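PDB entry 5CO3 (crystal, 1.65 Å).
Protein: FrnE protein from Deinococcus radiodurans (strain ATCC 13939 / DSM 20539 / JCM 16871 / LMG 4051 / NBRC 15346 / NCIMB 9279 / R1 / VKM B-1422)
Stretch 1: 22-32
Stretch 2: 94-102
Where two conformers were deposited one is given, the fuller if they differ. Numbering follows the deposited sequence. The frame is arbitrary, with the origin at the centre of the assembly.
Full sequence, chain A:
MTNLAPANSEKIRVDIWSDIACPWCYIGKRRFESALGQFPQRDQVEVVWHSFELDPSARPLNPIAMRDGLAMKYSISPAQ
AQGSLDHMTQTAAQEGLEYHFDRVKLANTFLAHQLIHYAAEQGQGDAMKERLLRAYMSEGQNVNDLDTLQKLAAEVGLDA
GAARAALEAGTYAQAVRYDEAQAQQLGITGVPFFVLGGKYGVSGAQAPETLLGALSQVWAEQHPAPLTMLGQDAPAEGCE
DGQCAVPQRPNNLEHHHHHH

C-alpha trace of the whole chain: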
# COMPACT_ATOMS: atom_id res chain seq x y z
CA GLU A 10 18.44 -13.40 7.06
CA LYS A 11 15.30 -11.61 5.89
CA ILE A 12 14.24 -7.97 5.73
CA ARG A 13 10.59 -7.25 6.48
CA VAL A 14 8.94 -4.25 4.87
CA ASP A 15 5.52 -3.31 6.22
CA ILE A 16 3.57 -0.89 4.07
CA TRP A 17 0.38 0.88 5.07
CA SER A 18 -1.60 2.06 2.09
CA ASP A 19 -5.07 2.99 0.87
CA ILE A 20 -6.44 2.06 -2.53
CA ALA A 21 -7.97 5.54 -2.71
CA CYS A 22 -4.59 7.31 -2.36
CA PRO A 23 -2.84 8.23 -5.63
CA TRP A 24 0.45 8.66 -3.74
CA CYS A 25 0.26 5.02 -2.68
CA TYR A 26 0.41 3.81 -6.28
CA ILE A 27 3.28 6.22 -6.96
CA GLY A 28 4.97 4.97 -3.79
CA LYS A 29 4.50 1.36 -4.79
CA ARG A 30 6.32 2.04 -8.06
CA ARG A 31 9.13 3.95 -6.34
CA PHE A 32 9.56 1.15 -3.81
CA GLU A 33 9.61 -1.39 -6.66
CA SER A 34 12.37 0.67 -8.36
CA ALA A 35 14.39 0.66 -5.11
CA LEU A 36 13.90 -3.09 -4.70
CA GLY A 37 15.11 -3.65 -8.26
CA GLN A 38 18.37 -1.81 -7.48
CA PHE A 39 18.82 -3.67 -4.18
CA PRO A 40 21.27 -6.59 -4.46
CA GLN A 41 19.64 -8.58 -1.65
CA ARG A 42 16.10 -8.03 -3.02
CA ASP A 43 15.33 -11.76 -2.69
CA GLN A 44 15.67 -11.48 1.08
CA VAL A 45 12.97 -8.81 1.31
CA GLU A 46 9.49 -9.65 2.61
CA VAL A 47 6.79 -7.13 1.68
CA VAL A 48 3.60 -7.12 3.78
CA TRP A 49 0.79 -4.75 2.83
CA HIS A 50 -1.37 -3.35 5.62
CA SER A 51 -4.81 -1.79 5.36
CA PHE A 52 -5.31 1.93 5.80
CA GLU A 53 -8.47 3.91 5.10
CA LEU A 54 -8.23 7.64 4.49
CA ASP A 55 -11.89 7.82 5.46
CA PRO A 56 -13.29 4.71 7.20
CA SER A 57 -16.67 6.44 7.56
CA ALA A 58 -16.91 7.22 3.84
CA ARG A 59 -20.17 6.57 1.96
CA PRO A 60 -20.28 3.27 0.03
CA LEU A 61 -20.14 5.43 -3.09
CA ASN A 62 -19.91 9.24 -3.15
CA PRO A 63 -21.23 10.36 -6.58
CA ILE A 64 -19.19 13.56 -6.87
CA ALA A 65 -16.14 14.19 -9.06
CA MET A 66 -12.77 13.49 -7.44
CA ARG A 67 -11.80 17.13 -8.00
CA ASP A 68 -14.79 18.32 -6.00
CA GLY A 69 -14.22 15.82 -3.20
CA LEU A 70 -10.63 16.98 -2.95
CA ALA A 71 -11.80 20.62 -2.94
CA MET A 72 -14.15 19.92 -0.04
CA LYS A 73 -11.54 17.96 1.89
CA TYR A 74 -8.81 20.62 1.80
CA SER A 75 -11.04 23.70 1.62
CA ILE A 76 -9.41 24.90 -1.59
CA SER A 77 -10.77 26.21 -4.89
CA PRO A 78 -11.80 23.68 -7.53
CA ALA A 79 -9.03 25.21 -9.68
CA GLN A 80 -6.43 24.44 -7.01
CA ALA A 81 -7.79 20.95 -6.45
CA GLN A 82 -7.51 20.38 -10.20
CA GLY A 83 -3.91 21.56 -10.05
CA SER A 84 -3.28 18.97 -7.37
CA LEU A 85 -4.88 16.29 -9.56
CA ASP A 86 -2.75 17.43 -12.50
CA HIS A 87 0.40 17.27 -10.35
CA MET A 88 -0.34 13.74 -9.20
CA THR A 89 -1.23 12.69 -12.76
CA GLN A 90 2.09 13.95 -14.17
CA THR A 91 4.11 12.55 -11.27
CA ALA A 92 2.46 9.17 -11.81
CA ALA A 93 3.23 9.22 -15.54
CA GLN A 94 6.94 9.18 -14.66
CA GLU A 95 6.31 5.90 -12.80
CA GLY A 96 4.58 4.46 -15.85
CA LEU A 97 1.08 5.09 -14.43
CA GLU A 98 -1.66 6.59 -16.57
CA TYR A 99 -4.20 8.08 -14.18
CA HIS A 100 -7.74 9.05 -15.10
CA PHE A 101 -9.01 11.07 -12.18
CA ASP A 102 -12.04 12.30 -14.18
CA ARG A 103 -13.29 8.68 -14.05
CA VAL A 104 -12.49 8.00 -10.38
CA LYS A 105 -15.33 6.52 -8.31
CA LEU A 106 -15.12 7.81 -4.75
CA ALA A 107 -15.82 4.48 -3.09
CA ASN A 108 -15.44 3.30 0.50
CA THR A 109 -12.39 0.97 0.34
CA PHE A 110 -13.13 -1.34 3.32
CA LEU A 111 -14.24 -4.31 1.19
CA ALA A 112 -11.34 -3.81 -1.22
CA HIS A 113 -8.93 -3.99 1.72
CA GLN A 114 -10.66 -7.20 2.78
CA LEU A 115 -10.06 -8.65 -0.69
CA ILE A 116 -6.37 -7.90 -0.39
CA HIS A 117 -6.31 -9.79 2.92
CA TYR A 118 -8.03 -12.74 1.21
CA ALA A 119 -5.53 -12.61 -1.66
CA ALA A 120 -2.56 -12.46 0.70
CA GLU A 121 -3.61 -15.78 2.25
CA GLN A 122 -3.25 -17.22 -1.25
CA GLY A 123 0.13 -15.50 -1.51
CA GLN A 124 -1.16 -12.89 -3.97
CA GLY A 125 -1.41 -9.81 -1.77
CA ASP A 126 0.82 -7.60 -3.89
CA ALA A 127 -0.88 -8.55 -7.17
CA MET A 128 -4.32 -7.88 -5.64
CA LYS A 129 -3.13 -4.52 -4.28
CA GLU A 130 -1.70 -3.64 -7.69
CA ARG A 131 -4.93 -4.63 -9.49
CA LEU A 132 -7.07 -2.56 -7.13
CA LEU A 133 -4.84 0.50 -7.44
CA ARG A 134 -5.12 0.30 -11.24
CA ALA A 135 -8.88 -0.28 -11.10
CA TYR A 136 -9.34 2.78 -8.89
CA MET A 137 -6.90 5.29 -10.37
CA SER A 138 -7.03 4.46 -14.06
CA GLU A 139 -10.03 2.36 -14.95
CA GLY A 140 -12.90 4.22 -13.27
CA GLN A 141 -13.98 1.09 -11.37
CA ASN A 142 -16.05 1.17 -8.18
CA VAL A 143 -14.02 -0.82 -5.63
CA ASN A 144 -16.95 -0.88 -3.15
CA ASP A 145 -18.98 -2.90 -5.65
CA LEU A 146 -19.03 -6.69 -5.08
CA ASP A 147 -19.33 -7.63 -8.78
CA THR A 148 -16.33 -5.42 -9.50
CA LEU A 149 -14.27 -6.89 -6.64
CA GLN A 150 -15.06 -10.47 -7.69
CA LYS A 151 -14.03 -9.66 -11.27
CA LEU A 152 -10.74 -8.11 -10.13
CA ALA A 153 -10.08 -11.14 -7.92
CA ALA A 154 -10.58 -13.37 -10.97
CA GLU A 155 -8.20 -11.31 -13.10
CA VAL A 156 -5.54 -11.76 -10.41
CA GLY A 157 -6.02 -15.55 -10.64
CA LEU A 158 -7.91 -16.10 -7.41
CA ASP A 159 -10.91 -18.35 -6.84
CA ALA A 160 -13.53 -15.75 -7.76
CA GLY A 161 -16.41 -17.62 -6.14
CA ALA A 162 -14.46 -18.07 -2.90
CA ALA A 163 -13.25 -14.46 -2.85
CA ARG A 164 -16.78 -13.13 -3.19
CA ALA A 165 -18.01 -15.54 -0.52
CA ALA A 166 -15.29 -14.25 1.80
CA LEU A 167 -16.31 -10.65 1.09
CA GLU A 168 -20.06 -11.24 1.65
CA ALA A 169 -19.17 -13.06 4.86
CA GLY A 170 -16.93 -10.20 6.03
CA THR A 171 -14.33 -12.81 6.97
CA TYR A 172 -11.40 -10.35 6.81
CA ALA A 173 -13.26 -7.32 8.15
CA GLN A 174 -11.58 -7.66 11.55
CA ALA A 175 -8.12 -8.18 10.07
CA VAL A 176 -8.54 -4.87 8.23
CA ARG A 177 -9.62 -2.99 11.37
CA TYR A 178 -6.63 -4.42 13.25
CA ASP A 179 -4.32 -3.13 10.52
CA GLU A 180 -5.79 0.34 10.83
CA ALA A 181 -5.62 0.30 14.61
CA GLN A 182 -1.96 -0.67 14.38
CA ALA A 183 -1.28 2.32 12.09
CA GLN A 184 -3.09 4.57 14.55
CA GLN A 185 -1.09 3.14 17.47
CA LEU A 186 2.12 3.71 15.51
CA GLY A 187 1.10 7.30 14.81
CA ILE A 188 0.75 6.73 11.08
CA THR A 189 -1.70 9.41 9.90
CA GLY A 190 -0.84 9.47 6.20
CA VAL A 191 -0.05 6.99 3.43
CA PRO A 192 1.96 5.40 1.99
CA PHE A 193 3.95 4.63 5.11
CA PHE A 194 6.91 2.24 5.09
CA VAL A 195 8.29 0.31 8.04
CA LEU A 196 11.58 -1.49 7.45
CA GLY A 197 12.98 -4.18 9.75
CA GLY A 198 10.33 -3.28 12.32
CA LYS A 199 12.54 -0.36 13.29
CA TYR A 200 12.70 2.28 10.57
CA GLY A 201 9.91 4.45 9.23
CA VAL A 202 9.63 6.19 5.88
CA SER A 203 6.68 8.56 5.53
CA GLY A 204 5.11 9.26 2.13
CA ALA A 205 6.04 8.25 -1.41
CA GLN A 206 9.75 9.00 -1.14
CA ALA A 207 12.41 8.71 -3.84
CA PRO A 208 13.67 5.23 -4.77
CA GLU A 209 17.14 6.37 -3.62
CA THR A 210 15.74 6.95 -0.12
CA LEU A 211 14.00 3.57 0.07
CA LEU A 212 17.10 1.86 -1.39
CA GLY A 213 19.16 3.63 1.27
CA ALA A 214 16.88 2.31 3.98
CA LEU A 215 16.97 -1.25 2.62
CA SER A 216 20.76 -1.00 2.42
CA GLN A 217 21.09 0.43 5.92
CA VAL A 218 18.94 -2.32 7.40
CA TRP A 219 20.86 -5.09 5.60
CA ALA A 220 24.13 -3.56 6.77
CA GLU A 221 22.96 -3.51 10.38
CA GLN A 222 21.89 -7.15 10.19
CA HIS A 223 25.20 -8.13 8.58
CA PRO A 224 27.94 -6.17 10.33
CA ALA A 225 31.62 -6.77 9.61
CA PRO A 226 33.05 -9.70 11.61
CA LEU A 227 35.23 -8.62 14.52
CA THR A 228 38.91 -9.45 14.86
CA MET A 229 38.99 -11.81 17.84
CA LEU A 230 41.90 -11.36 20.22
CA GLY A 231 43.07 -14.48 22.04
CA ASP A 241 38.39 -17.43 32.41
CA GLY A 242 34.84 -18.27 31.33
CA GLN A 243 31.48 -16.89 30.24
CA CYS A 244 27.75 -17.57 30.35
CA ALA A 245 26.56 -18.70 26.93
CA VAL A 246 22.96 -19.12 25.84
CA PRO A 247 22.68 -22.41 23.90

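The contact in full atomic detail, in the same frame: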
# COMPACT_ATOMS: atom_id res chain seq x y z
N CYS A 22 -5.63 6.29 -2.41
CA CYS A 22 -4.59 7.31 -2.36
C CYS A 22 -3.66 7.25 -3.58
O CYS A 22 -2.99 6.25 -3.78
CB CYS A 22 -3.76 7.17 -1.08
SG CYS A 22 -2.44 8.40 -0.95
N PRO A 23 -3.67 8.28 -4.42
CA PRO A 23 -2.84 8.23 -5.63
C PRO A 23 -1.36 8.16 -5.28
O PRO A 23 -0.59 7.60 -6.07
CB PRO A 23 -3.18 9.54 -6.36
CG PRO A 23 -4.57 9.90 -5.83
CD PRO A 23 -4.53 9.49 -4.38
N TRP A 24 -0.96 8.68 -4.11
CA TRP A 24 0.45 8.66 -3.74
C TRP A 24 0.88 7.24 -3.38
O TRP A 24 2.05 6.90 -3.48
CB TRP A 24 0.73 9.63 -2.60
CG TRP A 24 0.75 11.04 -3.07
CD1 TRP A 24 -0.20 12.00 -2.84
CD2 TRP A 24 1.75 11.66 -3.90
NE1 TRP A 24 0.15 13.17 -3.47
CE2 TRP A 24 1.34 12.99 -4.12
CE3 TRP A 24 2.95 11.22 -4.46
CZ2 TRP A 24 2.09 13.89 -4.88
CZ3 TRP A 24 3.70 12.11 -5.22
CH2 TRP A 24 3.27 13.43 -5.42
N CYS A 25 -0.08 6.40 -3.01
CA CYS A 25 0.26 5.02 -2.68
C CYS A 25 0.67 4.22 -3.92
O CYS A 25 1.53 3.35 -3.84
CB CYS A 25 -0.90 4.34 -1.96
SG CYS A 25 -1.06 4.88 -0.26
N TYR A 26 0.03 4.49 -5.06
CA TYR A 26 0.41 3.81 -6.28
C TYR A 26 1.79 4.30 -6.72
O TYR A 26 2.68 3.50 -7.04
CB TYR A 26 -0.63 4.04 -7.37
CG TYR A 26 -0.78 2.94 -8.38
CD1 TYR A 26 0.12 1.86 -8.44
CD2 TYR A 26 -1.83 2.96 -9.29
CE1 TYR A 26 -0.03 0.86 -9.39
CE2 TYR A 26 -1.99 1.97 -10.23
CZ TYR A 26 -1.10 0.93 -10.28
OH TYR A 26 -1.27 -0.05 -11.22
N ILE A 27 1.97 5.62 -6.70
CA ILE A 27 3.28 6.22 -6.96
C ILE A 27 4.36 5.63 -6.04
O ILE A 27 5.45 5.26 -6.50
CB ILE A 27 3.23 7.75 -6.80
CG1 ILE A 27 2.48 8.35 -7.99
CG2 ILE A 27 4.66 8.35 -6.67
CD1 ILE A 27 1.90 9.76 -7.75
N GLY A 28 4.03 5.51 -4.76
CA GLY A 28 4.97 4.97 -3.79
C GLY A 28 5.29 3.51 -4.01
O GLY A 28 6.40 3.04 -3.74
N LYS A 29 4.29 2.76 -4.49
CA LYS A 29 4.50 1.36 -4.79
C LYS A 29 5.51 1.22 -5.93
O LYS A 29 6.40 0.37 -5.87
CB LYS A 29 3.17 0.68 -5.15
CG LYS A 29 3.26 -0.83 -5.41
CD LYS A 29 1.85 -1.43 -5.65
CE LYS A 29 1.85 -2.94 -5.59
NZ LYS A 29 2.58 -3.56 -6.74
N ARG A 30 5.37 2.06 -6.95
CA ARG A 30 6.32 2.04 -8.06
C ARG A 30 7.73 2.44 -7.61
O ARG A 30 8.73 1.81 -7.99
CB ARG A 30 5.86 2.95 -9.21
CG ARG A 30 4.69 2.37 -10.03
CD ARG A 30 5.14 1.15 -10.85
NE ARG A 30 3.99 0.34 -11.24
CZ ARG A 30 3.34 0.46 -12.39
NH1 ARG A 30 3.73 1.34 -13.29
NH2 ARG A 30 2.29 -0.31 -12.64
N ARG A 31 7.81 3.48 -6.79
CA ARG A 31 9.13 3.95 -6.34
C ARG A 31 9.80 2.91 -5.45
O ARG A 31 11.01 2.71 -5.55
CB ARG A 31 9.02 5.29 -5.61
CG ARG A 31 8.57 6.40 -6.54
CD ARG A 31 8.46 7.74 -5.85
NE ARG A 31 8.13 8.78 -6.81
CZ ARG A 31 8.02 10.07 -6.49
NH1 ARG A 31 8.22 10.47 -5.25
NH2 ARG A 31 7.72 10.96 -7.43
N PHE A 32 9.01 2.23 -4.62
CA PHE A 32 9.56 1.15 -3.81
C PHE A 32 10.03 -0.01 -4.70
O PHE A 32 11.08 -0.61 -4.45
CB PHE A 32 8.53 0.64 -2.79
CG PHE A 32 9.00 -0.58 -2.04
CD1 PHE A 32 9.96 -0.46 -1.04
CD2 PHE A 32 8.52 -1.84 -2.36
CE1 PHE A 32 10.42 -1.58 -0.36
CE2 PHE A 32 8.97 -2.96 -1.68
CZ PHE A 32 9.93 -2.84 -0.68
N GLN A 94 5.50 9.47 -14.73
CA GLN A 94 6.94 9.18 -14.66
C GLN A 94 7.22 7.81 -14.04
O GLN A 94 8.31 7.26 -14.19
CB GLN A 94 7.66 10.27 -13.86
CG GLN A 94 7.65 11.62 -14.54
CD GLN A 94 8.28 11.59 -15.92
OE1 GLN A 94 7.58 11.69 -16.93
NE2 GLN A 94 9.61 11.45 -15.98
N GLU A 95 6.22 7.25 -13.35
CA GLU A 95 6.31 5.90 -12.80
C GLU A 95 5.69 4.87 -13.73
O GLU A 95 5.56 3.71 -13.38
CB GLU A 95 5.61 5.82 -11.44
CG GLU A 95 6.07 6.85 -10.44
CD GLU A 95 7.53 6.70 -10.06
OE1 GLU A 95 8.07 5.58 -10.14
OE2 GLU A 95 8.13 7.73 -9.67
N GLY A 96 5.27 5.32 -14.91
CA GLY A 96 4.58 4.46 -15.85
C GLY A 96 3.11 4.23 -15.52
O GLY A 96 2.55 3.21 -15.92
N LEU A 97 2.49 5.17 -14.80
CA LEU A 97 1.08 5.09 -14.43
C LEU A 97 0.27 6.11 -15.20
O LEU A 97 0.61 7.29 -15.20
CB LEU A 97 0.89 5.32 -12.92
CG LEU A 97 1.66 4.39 -11.98
CD1 LEU A 97 1.62 4.93 -10.56
CD2 LEU A 97 1.09 2.97 -12.04
N GLU A 98 -0.80 5.67 -15.85
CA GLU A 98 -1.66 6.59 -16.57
C GLU A 98 -2.96 6.76 -15.81
O GLU A 98 -3.88 5.95 -15.93
CB GLU A 98 -1.91 6.10 -17.99
CG GLU A 98 -2.63 7.10 -18.88
CD GLU A 98 -2.41 6.82 -20.34
OE1 GLU A 98 -3.13 5.98 -20.91
OE2 GLU A 98 -1.49 7.44 -20.93
N TYR A 99 -3.02 7.81 -15.00
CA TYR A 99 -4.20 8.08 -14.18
C TYR A 99 -5.34 8.68 -14.98
O TYR A 99 -5.13 9.40 -15.97
CB TYR A 99 -3.84 9.02 -13.04
CG TYR A 99 -3.03 8.41 -11.90
CD1 TYR A 99 -2.72 7.05 -11.85
CD2 TYR A 99 -2.57 9.23 -10.87
CE1 TYR A 99 -1.99 6.52 -10.78
CE2 TYR A 99 -1.85 8.72 -9.81
CZ TYR A 99 -1.56 7.36 -9.77
OH TYR A 99 -0.85 6.88 -8.70
N HIS A 100 -6.57 8.39 -14.55
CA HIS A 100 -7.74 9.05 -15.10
C HIS A 100 -8.66 9.49 -13.97
O HIS A 100 -9.65 8.82 -13.63
CB HIS A 100 -8.45 8.12 -16.09
CG HIS A 100 -7.61 7.78 -17.28
ND1 HIS A 100 -7.30 8.69 -18.26
CD2 HIS A 100 -7.00 6.62 -17.64
CE1 HIS A 100 -6.54 8.12 -19.18
NE2 HIS A 100 -6.34 6.86 -18.82
N PHE A 101 -8.31 10.61 -13.36
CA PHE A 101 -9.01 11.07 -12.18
C PHE A 101 -10.45 11.47 -12.50
O PHE A 101 -11.33 11.37 -11.65
CB PHE A 101 -8.27 12.23 -11.54
CG PHE A 101 -7.01 11.84 -10.81
CD1 PHE A 101 -6.93 10.65 -10.10
CD2 PHE A 101 -5.91 12.69 -10.82
CE1 PHE A 101 -5.78 10.30 -9.41
CE2 PHE A 101 -4.75 12.35 -10.14
CZ PHE A 101 -4.68 11.17 -9.42
N ASP A 102 -10.69 11.92 -13.73
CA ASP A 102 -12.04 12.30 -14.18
C ASP A 102 -13.01 11.12 -14.14
O ASP A 102 -14.22 11.31 -14.16
CB ASP A 102 -11.98 12.87 -15.59
CG ASP A 102 -11.26 11.93 -16.55
OD1 ASP A 102 -10.07 11.67 -16.32
OD2 ASP A 102 -11.89 11.44 -17.50
O HOH W 1 7.44 10.15 -10.26

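How do the two backbones lie against each other? Stretch 1 is almost wholly helical, and the second stretch, mostly loop, runs along one side of that helix in the reverse sense: Arg30 faces Glu95, their CA atoms 6.1 Å apart, while Pro23 faces Tyr99, CA to CA 8.7 Å. The wider gap at the Pro23 end leaves room for aromatic rings. Near Arg30, Gly96 lets the chain turn; its positive phi closes a Schellman motif after the preceding helix.

Which bump fills which hollow? Leu97 is the central knob. Its CD2 methyl sits over one face of the Tyr26 ring, 3.5 Å from the centroid and only 14° off the normal, a CH-pi contact. The same methyl lies over a face of the Arg30 guanidinium, 3.3 Å from NH1, so Leu97 CD2 sits in the corner formed by two flat groups. Its other methyl, CD1, reaches toward Ile27, 4.4 Å from CG1.

What fills the wider end? Tyr99 pushes its ring into the space beside Pro23, Tyr26 and Ile27, with its edge toward Tyr26 (CE1 to Tyr26 CD2, 3.9 Å). Pro23 CB in turn touches both Tyr99 CE2 and the edge of Phe101 at CZ, each at 3.8 Å. At the tip of the Tyr99 ring, OH donates a hydrogen bond to Pro23 O at 2.7 Å; that carbonyl receives only weak backbone bonds from Tyr26 and Ile27.

How do the charged groups close the other end? Arg30 NH1 donates to Glu95 O at 3.0 Å and weakly to Gly96 O at 3.4 Å, holding the turn by its carbonyls. Arg31 extends its side chain to Glu95, where NE and OE2 form a salt bridge at 3.0 Å. A water reinforces it, donating to Glu95 OE2 (2.6 Å) and accepting from Arg31 NH2 (3.0 Å).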